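Local coordinates for solute binding protein MsmE (Bacillus subtilis subsp. subtilis str. 168, PDB 4R6H) that binds melibiose, raffinose and stachyose as the extracellular solute-binding component of the MelEDC-MsmX ABC transporter that imports these sugars, at residues M83-L88 against R101-Y105; W114-L118 against V133-P137; R149-D153 against N263-F267; V182-F186 against K242-I246; K215-I219 against L377-N381. All blocks are in the same frame, centred on the assembly; numbering follows the deposited sequence.

Interaction 1. Residues M83-L88 against R101-Y105; sequences MAANDL and RYGEY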
# COMPACT_ATOMS: atom_id res chain seq x y z
N MET A 83 11.31 -1.87 -20.76
CA MET A 83 11.91 -0.52 -20.67
C MET A 83 13.25 -0.48 -21.39
O MET A 83 13.52 0.41 -22.20
CB MET A 83 12.03 -0.05 -19.20
CG MET A 83 10.72 0.57 -18.69
SD MET A 83 10.76 1.23 -17.02
CE MET A 83 10.83 -0.30 -16.08
N ALA A 84 14.08 -1.47 -21.10
CA ALA A 84 15.42 -1.56 -21.74
C ALA A 84 15.32 -1.70 -23.26
O ALA A 84 16.17 -1.18 -24.00
CB ALA A 84 16.19 -2.73 -21.16
N ALA A 85 14.29 -2.39 -23.73
CA ALA A 85 14.01 -2.56 -25.16
C ALA A 85 13.32 -1.36 -25.84
O ALA A 85 13.10 -1.37 -27.06
CB ALA A 85 13.17 -3.79 -25.35
N ASN A 86 12.94 -0.37 -25.04
CA ASN A 86 12.03 0.70 -25.49
C ASN A 86 10.82 0.11 -26.22
O ASN A 86 10.49 0.50 -27.34
CB ASN A 86 12.81 1.73 -26.33
CG ASN A 86 13.05 3.00 -25.56
OD1 ASN A 86 14.18 3.32 -25.19
ND2 ASN A 86 11.96 3.71 -25.26
N ASP A 87 10.17 -0.84 -25.55
CA ASP A 87 9.11 -1.67 -26.10
C ASP A 87 8.09 -1.94 -25.01
O ASP A 87 7.82 -3.08 -24.62
CB ASP A 87 9.66 -3.00 -26.67
CG ASP A 87 8.59 -3.83 -27.35
OD1 ASP A 87 7.68 -3.22 -27.97
OD2 ASP A 87 8.66 -5.08 -27.26
N LEU A 88 7.47 -0.86 -24.57
CA LEU A 88 6.52 -0.90 -23.49
C LEU A 88 5.14 -1.31 -23.96
O LEU A 88 4.80 -1.14 -25.10
CB LEU A 88 6.45 0.43 -22.76
CG LEU A 88 7.61 0.74 -21.80
CD1 LEU A 88 8.88 1.13 -22.57
CD2 LEU A 88 7.22 1.82 -20.82
N ARG A 101 10.57 5.23 -11.23
CA ARG A 101 10.89 4.16 -12.16
C ARG A 101 10.39 4.47 -13.57
O ARG A 101 11.04 4.10 -14.54
CB ARG A 101 10.26 2.88 -11.64
CG ARG A 101 10.64 1.61 -12.36
CD ARG A 101 10.21 0.36 -11.62
NE ARG A 101 10.86 0.15 -10.31
CZ ARG A 101 10.52 -0.78 -9.41
NH1 ARG A 101 9.52 -1.64 -9.63
NH2 ARG A 101 11.18 -0.87 -8.26
N TYR A 102 9.24 5.13 -13.68
CA TYR A 102 8.60 5.30 -15.00
C TYR A 102 8.59 6.71 -15.56
O TYR A 102 8.02 6.93 -16.64
CB TYR A 102 7.19 4.75 -14.94
CG TYR A 102 7.17 3.26 -14.81
CD1 TYR A 102 7.44 2.47 -15.92
CD2 TYR A 102 6.89 2.62 -13.61
CE1 TYR A 102 7.41 1.10 -15.84
CE2 TYR A 102 6.85 1.22 -13.52
CZ TYR A 102 7.13 0.47 -14.66
OH TYR A 102 7.08 -0.90 -14.64
N GLY A 103 9.22 7.65 -14.87
CA GLY A 103 9.17 9.05 -15.26
C GLY A 103 9.52 9.31 -16.72
O GLY A 103 8.86 10.10 -17.39
N GLU A 104 10.53 8.63 -17.22
CA GLU A 104 10.98 8.82 -18.60
C GLU A 104 10.12 8.17 -19.68
O GLU A 104 10.35 8.41 -20.84
CB GLU A 104 12.42 8.31 -18.78
CG GLU A 104 13.45 8.95 -17.86
CD GLU A 104 13.38 10.47 -17.87
OE1 GLU A 104 13.17 11.07 -18.95
OE2 GLU A 104 13.54 11.07 -16.79
N TYR A 105 9.15 7.35 -19.31
CA TYR A 105 8.36 6.61 -20.30
C TYR A 105 6.89 7.05 -20.38
O TYR A 105 6.20 6.68 -21.31
CB TYR A 105 8.42 5.11 -19.99
CG TYR A 105 9.83 4.56 -20.02
CD1 TYR A 105 10.41 4.20 -21.21
CD2 TYR A 105 10.57 4.46 -18.85
CE1 TYR A 105 11.73 3.72 -21.26
CE2 TYR A 105 11.88 3.98 -18.88
CZ TYR A 105 12.44 3.64 -20.09
OH TYR A 105 13.73 3.16 -20.09
O HOH W 1 14.99 2.73 -22.38
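R101 meets M83 at the start of a Met-aromatic cluster, in which one thioether from the end of helix 75-84 lies between two tyrosines, one at the end of helix 98-102 and one in the turn that follows. The arginine's side chain touches with its aliphatic part: its CG comes within 4.2 Å of M83 CE, while its guanidinium lies against W97 in a cation-pi contact. Y102 is next, and its CE1 is 3.6 Å from M83 SD, the sulfur standing obliquely to the ring. Y105 takes the larger share. M83 CG sits over one face of its ring, 3.8 Å from the centroid, a CH-pi contact, and the bend at chi3 (-72°) turns M83 CE away from Y105 toward Y102. L88 approaches Y105 from another direction, CD2 reaching Y105 CB at 3.6 Å. The phenol end works differently, because a water in the plane of the ring accepts from Y105 OH and donates to both M83 O and N86 OD1. N86, with positive phi, closes the Schellman motif that ends the methionine's helix, N86 N bonding back to M83 O. A leucine in place of Y105 would probably leave the water without its donor and M83 without the ring face beneath its CG. That water lies 2.6 Å from Y105 OH and 2.8 Å from M83 O.

Interaction 2. Residues W114-L118 against V133-P137; sequences WTQDL and VYAYP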
# COMPACT_ATOMS: atom_id res chain seq x y z
N TRP A 114 -10.41 14.01 -17.01
CA TRP A 114 -10.57 13.44 -15.66
C TRP A 114 -9.72 14.10 -14.58
O TRP A 114 -10.04 14.05 -13.40
CB TRP A 114 -10.29 11.91 -15.66
CG TRP A 114 -8.84 11.54 -15.95
CD1 TRP A 114 -8.32 11.19 -17.15
CD2 TRP A 114 -7.76 11.54 -15.02
NE1 TRP A 114 -6.99 10.96 -17.03
CE2 TRP A 114 -6.60 11.15 -15.74
CE3 TRP A 114 -7.64 11.81 -13.64
CZ2 TRP A 114 -5.36 11.03 -15.13
CZ3 TRP A 114 -6.42 11.65 -13.04
CH2 TRP A 114 -5.27 11.28 -13.78
N THR A 115 -8.63 14.78 -15.00
CA THR A 115 -7.69 15.32 -14.04
C THR A 115 -8.32 16.37 -13.13
O THR A 115 -7.85 16.54 -12.03
CB THR A 115 -6.42 15.88 -14.73
OG1 THR A 115 -6.78 16.98 -15.58
CG2 THR A 115 -5.74 14.79 -15.56
N GLN A 116 -9.40 17.01 -13.58
CA GLN A 116 -10.07 17.97 -12.71
C GLN A 116 -10.59 17.33 -11.44
O GLN A 116 -10.77 18.01 -10.44
CB GLN A 116 -11.20 18.70 -13.43
CG GLN A 116 -12.40 17.87 -13.81
CD GLN A 116 -13.54 18.72 -14.37
OE1 GLN A 116 -13.66 19.90 -14.06
NE2 GLN A 116 -14.39 18.11 -15.19
N ASP A 117 -10.81 16.01 -11.46
CA ASP A 117 -11.32 15.33 -10.29
C ASP A 117 -10.31 14.44 -9.56
O ASP A 117 -10.71 13.63 -8.69
CB ASP A 117 -12.55 14.52 -10.67
CG ASP A 117 -13.73 15.40 -11.05
OD1 ASP A 117 -13.96 16.44 -10.39
OD2 ASP A 117 -14.42 15.03 -12.01
N LEU A 118 -9.03 14.60 -9.86
CA LEU A 118 -8.00 13.86 -9.14
C LEU A 118 -8.09 14.13 -7.63
O LEU A 118 -8.17 15.31 -7.21
CB LEU A 118 -6.61 14.23 -9.62
CG LEU A 118 -5.42 13.58 -8.90
CD1 LEU A 118 -5.43 12.05 -9.03
CD2 LEU A 118 -4.07 14.12 -9.34
N VAL A 133 1.01 15.11 -15.13
CA VAL A 133 0.22 14.04 -14.49
C VAL A 133 0.78 12.74 -15.10
O VAL A 133 0.71 12.53 -16.34
CB VAL A 133 -1.26 14.22 -14.77
CG1 VAL A 133 -2.06 13.04 -14.19
CG2 VAL A 133 -1.78 15.53 -14.20
N TYR A 134 1.36 11.89 -14.26
CA TYR A 134 2.13 10.72 -14.72
C TYR A 134 1.27 9.51 -15.08
O TYR A 134 1.70 8.66 -15.82
CB TYR A 134 3.14 10.25 -13.64
CG TYR A 134 4.37 11.14 -13.50
CD1 TYR A 134 4.26 12.39 -12.89
CD2 TYR A 134 5.64 10.73 -13.96
CE1 TYR A 134 5.36 13.22 -12.76
CE2 TYR A 134 6.77 11.58 -13.85
CZ TYR A 134 6.61 12.80 -13.23
OH TYR A 134 7.69 13.65 -13.08
N ALA A 135 0.11 9.39 -14.44
CA ALA A 135 -0.72 8.17 -14.58
C ALA A 135 -2.10 8.44 -14.02
O ALA A 135 -2.29 9.36 -13.23
CB ALA A 135 -0.11 7.02 -13.83
N TYR A 136 -3.05 7.60 -14.42
CA TYR A 136 -4.43 7.64 -13.95
C TYR A 136 -4.57 6.65 -12.82
O TYR A 136 -4.28 5.45 -12.98
CB TYR A 136 -5.40 7.27 -15.10
CG TYR A 136 -6.79 6.97 -14.61
CD1 TYR A 136 -7.61 7.96 -14.09
CD2 TYR A 136 -7.24 5.66 -14.57
CE1 TYR A 136 -8.85 7.65 -13.59
CE2 TYR A 136 -8.48 5.33 -14.09
CZ TYR A 136 -9.28 6.35 -13.58
OH TYR A 136 -10.54 6.02 -13.09
N PRO A 137 -5.02 7.13 -11.64
CA PRO A 137 -5.22 6.24 -10.50
C PRO A 137 -6.55 5.52 -10.52
O PRO A 137 -7.61 6.13 -10.35
CB PRO A 137 -5.12 7.20 -9.31
CG PRO A 137 -5.69 8.48 -9.86
CD PRO A 137 -5.28 8.54 -11.31
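W114 points its indole at the 133-137 segment, and Y136 meets it edge-on. Y136 CD1 stands 3.6 Å above the indole plane, over its centre, and the two ring planes are 77° apart, a T-shaped pair whose six-membered-ring and phenol centroids lie 5.0 Å from each other. The far end of the indole is wedged among smaller groups: W114 CH2 is 3.7 Å from both V133 CG1 and P137 CD, and A135 O lies at the edge of the ring near its plane. Beside the indole, L118 CD1 packs on P137 CG at 3.7 Å. What positions the tryptophan is partly its own turn. With chi1 at 67°, CG is held between the backbone N and the carbonyl carbon, and the methyl T115 CG2 lies under the opposite face, 3.6 Å from the plane, so the indole is sandwiched between T115 and Y136. T115 in turn is tied through OG1 to M112 O. Farther out, I327 and A331 of helix 320-331 touch both aromatic side chains, and Y136 is backbone-bonded to L311. This is aromatic core packing, joining a 3-10 turn to the edge strand 136-137 of the small antiparallel sheet in one lobe of this member of the bacterial solute-binding protein 1 family.

Interaction 3. Residues R149-D153 against N263-F267; sequences RNILD and NKIAF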
# COMPACT_ATOMS: atom_id res chain seq x y z
N ARG A 149 -13.57 -3.40 16.82
CA ARG A 149 -14.25 -2.28 17.48
C ARG A 149 -14.84 -2.68 18.83
O ARG A 149 -14.74 -1.91 19.80
CB ARG A 149 -15.36 -1.75 16.59
CG ARG A 149 -14.94 -1.27 15.20
CD ARG A 149 -16.16 -0.77 14.45
NE ARG A 149 -15.94 -0.38 13.07
CZ ARG A 149 -15.64 0.86 12.65
NH1 ARG A 149 -15.52 1.04 11.36
NH2 ARG A 149 -15.51 1.88 13.48
N ASN A 150 -15.41 -3.86 18.90
CA ASN A 150 -16.08 -4.32 20.11
C ASN A 150 -15.08 -4.53 21.24
O ASN A 150 -15.39 -4.21 22.39
CB ASN A 150 -16.82 -5.60 19.77
CG ASN A 150 -17.39 -5.60 18.33
OD1 ASN A 150 -18.52 -5.15 18.12
ND2 ASN A 150 -16.59 -6.06 17.32
N ILE A 151 -13.87 -5.04 20.91
CA ILE A 151 -12.87 -5.27 21.94
C ILE A 151 -12.41 -3.95 22.54
O ILE A 151 -12.26 -3.82 23.76
CB ILE A 151 -11.68 -6.11 21.40
CG1 ILE A 151 -12.11 -7.55 21.16
CG2 ILE A 151 -10.50 -6.07 22.34
CD1 ILE A 151 -11.07 -8.40 20.47
N LEU A 152 -12.16 -2.96 21.69
CA LEU A 152 -11.76 -1.67 22.21
C LEU A 152 -12.87 -1.06 23.08
O LEU A 152 -12.55 -0.55 24.14
CB LEU A 152 -11.31 -0.69 21.13
CG LEU A 152 -9.88 -0.82 20.62
CD1 LEU A 152 -9.47 -2.19 20.15
CD2 LEU A 152 -9.60 0.26 19.60
N ASP A 153 -14.13 -1.17 22.66
CA ASP A 153 -15.23 -0.68 23.51
C ASP A 153 -15.33 -1.43 24.83
O ASP A 153 -15.54 -0.81 25.87
CB ASP A 153 -16.56 -0.74 22.76
CG ASP A 153 -16.70 0.36 21.72
OD1 ASP A 153 -15.99 1.38 21.84
OD2 ASP A 153 -17.54 0.19 20.82
N ASN A 263 -12.97 -13.07 17.77
CA ASN A 263 -12.65 -12.12 18.84
C ASN A 263 -11.35 -12.44 19.58
O ASN A 263 -11.20 -12.13 20.78
CB ASN A 263 -13.82 -11.99 19.84
CG ASN A 263 -15.01 -11.28 19.25
OD1 ASN A 263 -14.98 -10.07 18.98
ND2 ASN A 263 -16.08 -12.01 19.03
N LYS A 264 -10.37 -12.96 18.84
CA LYS A 264 -9.08 -13.33 19.40
C LYS A 264 -7.96 -12.32 19.16
O LYS A 264 -6.84 -12.49 19.71
CB LYS A 264 -8.72 -14.75 18.97
CG LYS A 264 -9.60 -15.78 19.67
CD LYS A 264 -9.34 -17.21 19.21
CE LYS A 264 -10.28 -18.19 19.92
NZ LYS A 264 -10.52 -19.40 19.08
N ILE A 265 -8.27 -11.25 18.41
CA ILE A 265 -7.23 -10.29 18.01
C ILE A 265 -7.75 -8.89 18.15
O ILE A 265 -8.82 -8.57 17.61
CB ILE A 265 -6.82 -10.51 16.53
CG1 ILE A 265 -6.04 -11.83 16.34
CG2 ILE A 265 -5.94 -9.37 16.02
CD1 ILE A 265 -5.86 -12.23 14.89
N ALA A 266 -7.03 -8.00 18.83
CA ALA A 266 -7.46 -6.59 18.91
C ALA A 266 -7.04 -5.75 17.72
O ALA A 266 -7.87 -5.11 17.09
CB ALA A 266 -7.00 -5.95 20.21
N PHE A 267 -5.75 -5.73 17.42
CA PHE A 267 -5.17 -4.95 16.31
C PHE A 267 -4.35 -5.84 15.39
O PHE A 267 -3.72 -6.81 15.81
CB PHE A 267 -4.22 -3.90 16.82
CG PHE A 267 -4.85 -2.79 17.60
CD1 PHE A 267 -5.27 -1.63 16.95
CD2 PHE A 267 -4.92 -2.84 19.00
CE1 PHE A 267 -5.77 -0.56 17.68
CE2 PHE A 267 -5.45 -1.78 19.73
CZ PHE A 267 -5.86 -0.64 19.08
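I151 drives the tight half of this contact, reaching from the first turn of helix 149-155 onto the backbone of the 263-267 segment. Its CD1 lies 3.6 Å from I265 O and 3.7 Å from N263 O, so one methyl rests against two carbonyl oxygens, two residues apart. The torsions share out the work: with chi1 at -71° and chi2 at 172° the CG1-CD1 arm runs out to those carbonyls, whereas the CG2 branch, anti to the backbone N, turns to A266 and meets A266 CB at 4.1 Å. One residue on, L152 touches the outer end of F267, L152 CD2 to F267 CZ being 3.9 Å; the two side chains run at about a right angle and the methyl stands obliquely to the ring. Both L152 and F267 are buried and also lean on Y147.

The other side is looser and polar. At the partly exposed end, the side chain of N263 comes no nearer to that of I151 than 4.4 Å, from N263 OD1 to I151 CG1, and its OD1 accepts from N148 ND2, while N148 OD1 bonds I151 N and N150 ND2. Positive phi makes N263 the C-prime residue of the Schellman motif ending helix 256-261. The contact thus sets helix 149-155, which follows strand 141-148 directly, against the start of strand 265-269, which runs antiparallel to strand 141-148 in the mixed sheet; I173 of helix 163-177 lies against A266 and F267.

Interaction 4. Residues V182-F186 against K242-I246; sequences VPFWF and KLINI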
# COMPACT_ATOMS: atom_id res chain seq x y z
N VAL A 182 -5.08 -11.55 21.69
CA VAL A 182 -3.77 -11.05 21.17
C VAL A 182 -3.88 -9.55 20.93
O VAL A 182 -4.71 -9.11 20.11
CB VAL A 182 -3.37 -11.74 19.89
CG1 VAL A 182 -2.08 -11.14 19.39
CG2 VAL A 182 -3.24 -13.25 20.07
N PRO A 183 -3.01 -8.74 21.59
CA PRO A 183 -3.22 -7.31 21.39
C PRO A 183 -2.86 -6.87 19.96
O PRO A 183 -3.64 -6.08 19.37
CB PRO A 183 -2.32 -6.66 22.45
CG PRO A 183 -2.18 -7.72 23.50
CD PRO A 183 -2.18 -9.00 22.79
N PHE A 184 -1.75 -7.36 19.40
CA PHE A 184 -1.30 -6.94 18.05
C PHE A 184 -0.78 -8.16 17.36
O PHE A 184 0.18 -8.72 17.79
CB PHE A 184 -0.23 -5.89 18.26
CG PHE A 184 0.27 -5.20 17.01
CD1 PHE A 184 -0.52 -5.06 15.87
CD2 PHE A 184 1.51 -4.57 17.05
CE1 PHE A 184 -0.05 -4.34 14.77
CE2 PHE A 184 1.96 -3.83 15.96
CZ PHE A 184 1.19 -3.75 14.82
N TRP A 185 -1.44 -8.61 16.32
CA TRP A 185 -1.17 -9.92 15.72
C TRP A 185 -0.39 -9.83 14.45
O TRP A 185 -0.67 -9.00 13.60
CB TRP A 185 -2.49 -10.64 15.44
CG TRP A 185 -2.37 -12.08 15.05
CD1 TRP A 185 -2.41 -13.17 15.88
CD2 TRP A 185 -2.30 -12.59 13.73
NE1 TRP A 185 -2.32 -14.33 15.15
CE2 TRP A 185 -2.26 -14.01 13.82
CE3 TRP A 185 -2.26 -12.00 12.47
CZ2 TRP A 185 -2.17 -14.83 12.68
CZ3 TRP A 185 -2.18 -12.81 11.35
CH2 TRP A 185 -2.16 -14.20 11.46
N PHE A 186 0.64 -10.67 14.35
CA PHE A 186 1.47 -10.81 13.15
C PHE A 186 1.47 -12.21 12.59
O PHE A 186 1.69 -13.18 13.33
CB PHE A 186 2.97 -10.47 13.47
CG PHE A 186 3.25 -9.00 13.57
CD1 PHE A 186 3.06 -8.34 14.75
CD2 PHE A 186 3.70 -8.29 12.48
CE1 PHE A 186 3.31 -6.99 14.87
CE2 PHE A 186 3.98 -6.95 12.57
CZ PHE A 186 3.77 -6.28 13.78
N LYS A 242 4.75 -9.46 25.63
CA LYS A 242 3.65 -10.32 25.19
C LYS A 242 2.50 -9.49 24.64
O LYS A 242 1.33 -9.80 24.88
CB LYS A 242 3.20 -11.26 26.32
CG LYS A 242 4.34 -12.14 26.85
CD LYS A 242 4.93 -11.55 28.14
CE LYS A 242 6.20 -12.26 28.58
NZ LYS A 242 6.00 -13.72 28.79
N LEU A 243 2.86 -8.45 23.88
CA LEU A 243 1.82 -7.60 23.24
C LEU A 243 1.56 -8.05 21.81
O LEU A 243 0.59 -7.61 21.20
CB LEU A 243 2.24 -6.17 23.23
CG LEU A 243 2.65 -5.63 24.61
CD1 LEU A 243 3.09 -4.19 24.54
CD2 LEU A 243 1.53 -5.85 25.60
N ILE A 244 2.43 -8.89 21.28
CA ILE A 244 2.19 -9.59 20.02
C ILE A 244 1.93 -11.06 20.31
O ILE A 244 2.10 -11.54 21.46
CB ILE A 244 3.30 -9.31 18.96
CG1 ILE A 244 4.67 -9.78 19.46
CG2 ILE A 244 3.33 -7.84 18.58
CD1 ILE A 244 5.71 -9.89 18.35
N ASN A 245 1.44 -11.79 19.33
CA ASN A 245 1.21 -13.18 19.49
C ASN A 245 2.51 -13.96 19.78
O ASN A 245 3.54 -13.75 19.14
CB ASN A 245 0.46 -13.81 18.31
CG ASN A 245 0.93 -13.34 16.93
OD1 ASN A 245 1.13 -12.15 16.71
ND2 ASN A 245 1.01 -14.27 16.00
N ILE A 246 2.40 -14.87 20.73
CA ILE A 246 3.51 -15.74 21.14
C ILE A 246 4.07 -16.55 19.99
O ILE A 246 5.29 -16.77 19.93
CB ILE A 246 3.09 -16.65 22.34
CG1 ILE A 246 4.31 -17.34 22.98
CG2 ILE A 246 2.06 -17.67 21.93
CD1 ILE A 246 5.28 -16.40 23.65
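N245 lays its amide nearly flat over the W185 indole, the two planes 16° apart and N245 ND2 standing 3.4 Å above one face, offset toward the rim. W185 NE1 and N245 ND2, both donors, are neighbours there without bonding. In this pose the amide grips the backbone of F186 twice: F186 N donates to N245 OD1 (2.8 Å, N-H...O 173°), and N245 ND2 donates to F186 O (3.0 Å), which lies almost in the amide plane; ND2 also bonds D247 OD1. Chi1 of 42° swings the amide toward the strand, and V182 CG1 packs alongside, 3.8 Å from N245 CB. An alanine here would probably leave both F186 backbone groups without these partners and uncover the indole face. I244 works on two phenylalanines: its CG2 lies at the edge of the F186 ring, 3.8 Å from CE1, and obliquely to F184. F184 CB and P183 border L243 O, to which F184 N makes a weak bond. The loop following helix 229-240 is thus fastened alongside strand 182-185, whose other neighbour is the parallel strand 265-269; L256 and L259 of helix 256-261 also touch W185, while L170 of helix 163-177 lies against P183, F184 and L243.

Interaction 5. Residues K215-I219 against L377-N381; sequences KKQLI and LYLPN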
# COMPACT_ATOMS: atom_id res chain seq x y z
N LYS A 215 14.17 13.12 5.01
CA LYS A 215 13.90 12.94 3.56
C LYS A 215 15.15 13.15 2.70
O LYS A 215 15.52 12.33 1.87
CB LYS A 215 12.83 13.92 3.08
CG LYS A 215 11.41 13.66 3.61
CD LYS A 215 10.49 14.80 3.12
CE LYS A 215 9.07 14.73 3.67
NZ LYS A 215 8.21 15.84 3.17
N LYS A 216 15.83 14.27 2.94
CA LYS A 216 16.99 14.60 2.10
C LYS A 216 18.12 13.61 2.27
O LYS A 216 18.74 13.18 1.28
CB LYS A 216 17.48 16.01 2.43
CG LYS A 216 16.49 17.09 2.09
CD LYS A 216 17.12 18.47 2.24
CE LYS A 216 16.08 19.59 2.36
NZ LYS A 216 16.78 20.91 2.43
N GLN A 217 18.37 13.19 3.51
CA GLN A 217 19.45 12.25 3.82
C GLN A 217 19.18 10.84 3.32
O GLN A 217 20.07 10.14 2.87
CB GLN A 217 19.70 12.20 5.33
CG GLN A 217 20.09 13.57 5.94
CD GLN A 217 18.92 14.42 6.41
OE1 GLN A 217 17.80 14.35 5.90
NE2 GLN A 217 19.19 15.25 7.40
N LEU A 218 17.93 10.42 3.37
CA LEU A 218 17.55 9.16 2.77
C LEU A 218 17.78 9.15 1.26
O LEU A 218 18.31 8.18 0.74
CB LEU A 218 16.09 8.83 3.05
CG LEU A 218 15.83 8.39 4.50
CD1 LEU A 218 14.39 8.69 4.86
CD2 LEU A 218 16.19 6.94 4.74
N ILE A 219 17.36 10.22 0.60
CA ILE A 219 17.51 10.30 -0.86
C ILE A 219 18.99 10.37 -1.28
O ILE A 219 19.40 9.74 -2.27
CB ILE A 219 16.70 11.48 -1.43
CG1 ILE A 219 15.21 11.18 -1.27
CG2 ILE A 219 17.01 11.72 -2.91
CD1 ILE A 219 14.30 12.36 -1.52
N LEU A 377 9.64 5.36 -2.08
CA LEU A 377 10.16 6.66 -2.34
C LEU A 377 11.57 6.91 -1.80
O LEU A 377 12.31 7.67 -2.40
CB LEU A 377 9.14 7.70 -1.83
CG LEU A 377 9.13 9.10 -2.46
CD1 LEU A 377 8.74 9.01 -3.92
CD2 LEU A 377 8.19 10.03 -1.72
N TYR A 378 11.94 6.26 -0.68
CA TYR A 378 13.12 6.65 0.10
C TYR A 378 14.23 5.62 0.18
O TYR A 378 15.33 5.96 0.62
CB TYR A 378 12.68 7.11 1.50
CG TYR A 378 11.84 8.35 1.44
CD1 TYR A 378 12.44 9.56 1.11
CD2 TYR A 378 10.47 8.34 1.67
CE1 TYR A 378 11.70 10.73 1.00
CE2 TYR A 378 9.72 9.49 1.58
CZ TYR A 378 10.33 10.69 1.22
OH TYR A 378 9.59 11.86 1.14
N LEU A 379 13.98 4.37 -0.25
CA LEU A 379 14.91 3.28 -0.16
C LEU A 379 15.19 2.71 -1.55
O LEU A 379 14.29 2.70 -2.42
CB LEU A 379 14.36 2.17 0.75
CG LEU A 379 14.14 2.56 2.21
CD1 LEU A 379 13.68 1.41 3.01
CD2 LEU A 379 15.38 3.20 2.83
N PRO A 380 16.40 2.20 -1.74
CA PRO A 380 16.67 1.53 -3.01
C PRO A 380 15.85 0.25 -3.15
O PRO A 380 15.49 -0.41 -2.17
CB PRO A 380 18.15 1.19 -2.91
CG PRO A 380 18.47 1.15 -1.45
CD PRO A 380 17.56 2.17 -0.83
N ASN A 381 15.54 -0.08 -4.40
CA ASN A 381 14.80 -1.27 -4.69
C ASN A 381 15.50 -2.49 -4.12
O ASN A 381 16.72 -2.64 -4.27
CB ASN A 381 14.65 -1.40 -6.22
CG ASN A 381 13.70 -2.51 -6.63
OD1 ASN A 381 12.74 -2.83 -5.93
ND2 ASN A 381 13.96 -3.07 -7.79
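Y378 has chi1 at -65°, which sets its CG anti to the carbonyl carbon and sends the ring out from the end of helix 374-378 along the side of helix 215-220. K215, with chi1 at -68° and an extended chain beyond CG, runs obliquely across the phenol end of that ring. The contact is made by methylenes: K215 CG is 3.6 Å from Y378 OH, and CD and CE follow close to the same oxygen while the ammonium end leads away. One turn on, I219 reaches the ring from its own side of the helix, with I219 CD1 4.0 Å from Y378 CE1 and its CG1 beside CD1 of the same ring. Between them in sequence, L218 faces the root of the tyrosine. Its side chain crosses that of Y378 at about a right angle, L218 CD1 lying 4.1 Å from Y378 CB, and L218 CB also sits near the backbone oxygen Y378 O.

K215, L218 and I219 thus follow the i, i+3, i+4 spacing of one helix face, and the tyrosine lies along it, in the helical part of the lobe near the C-terminal helix of this solute-binding protein. That helix, 401-420, takes up the next layer: Y412 OH bonds L218 O, R416 NH1 bonds I219 O, and Y412 also touches L379. I207 touches both K215 and Y378, and F374, a turn before Y378, lies against L218 and L379. Where the helix ends the chain changes course, and L379, the first residue to leave helical angles, brings its CD2 to 4.3 Å from L218 CD2.

Interactions 3 and 4 share one sheet: strands 265-269 and 182-185 are neighbours, K264 O and A266 N meet V182 N and V182 O, and I265 packs on W185. They lie across the chain's centre from interactions 1 and 2, which touch where G103 meets Y134. Interaction 5 borders interaction 1 through N381 and R101. Interactions 2, 3 and 5 are mostly buried and hold by apolar packing, aromatic in 2 and largely aliphatic in 3, with a tyrosine on a helix face in 5. Interaction 4, equally buried, adds direct side-chain-to-backbone hydrogen bonds, whereas interaction 1, nearer the surface, joins sulfur-aromatic packing to a bridging water.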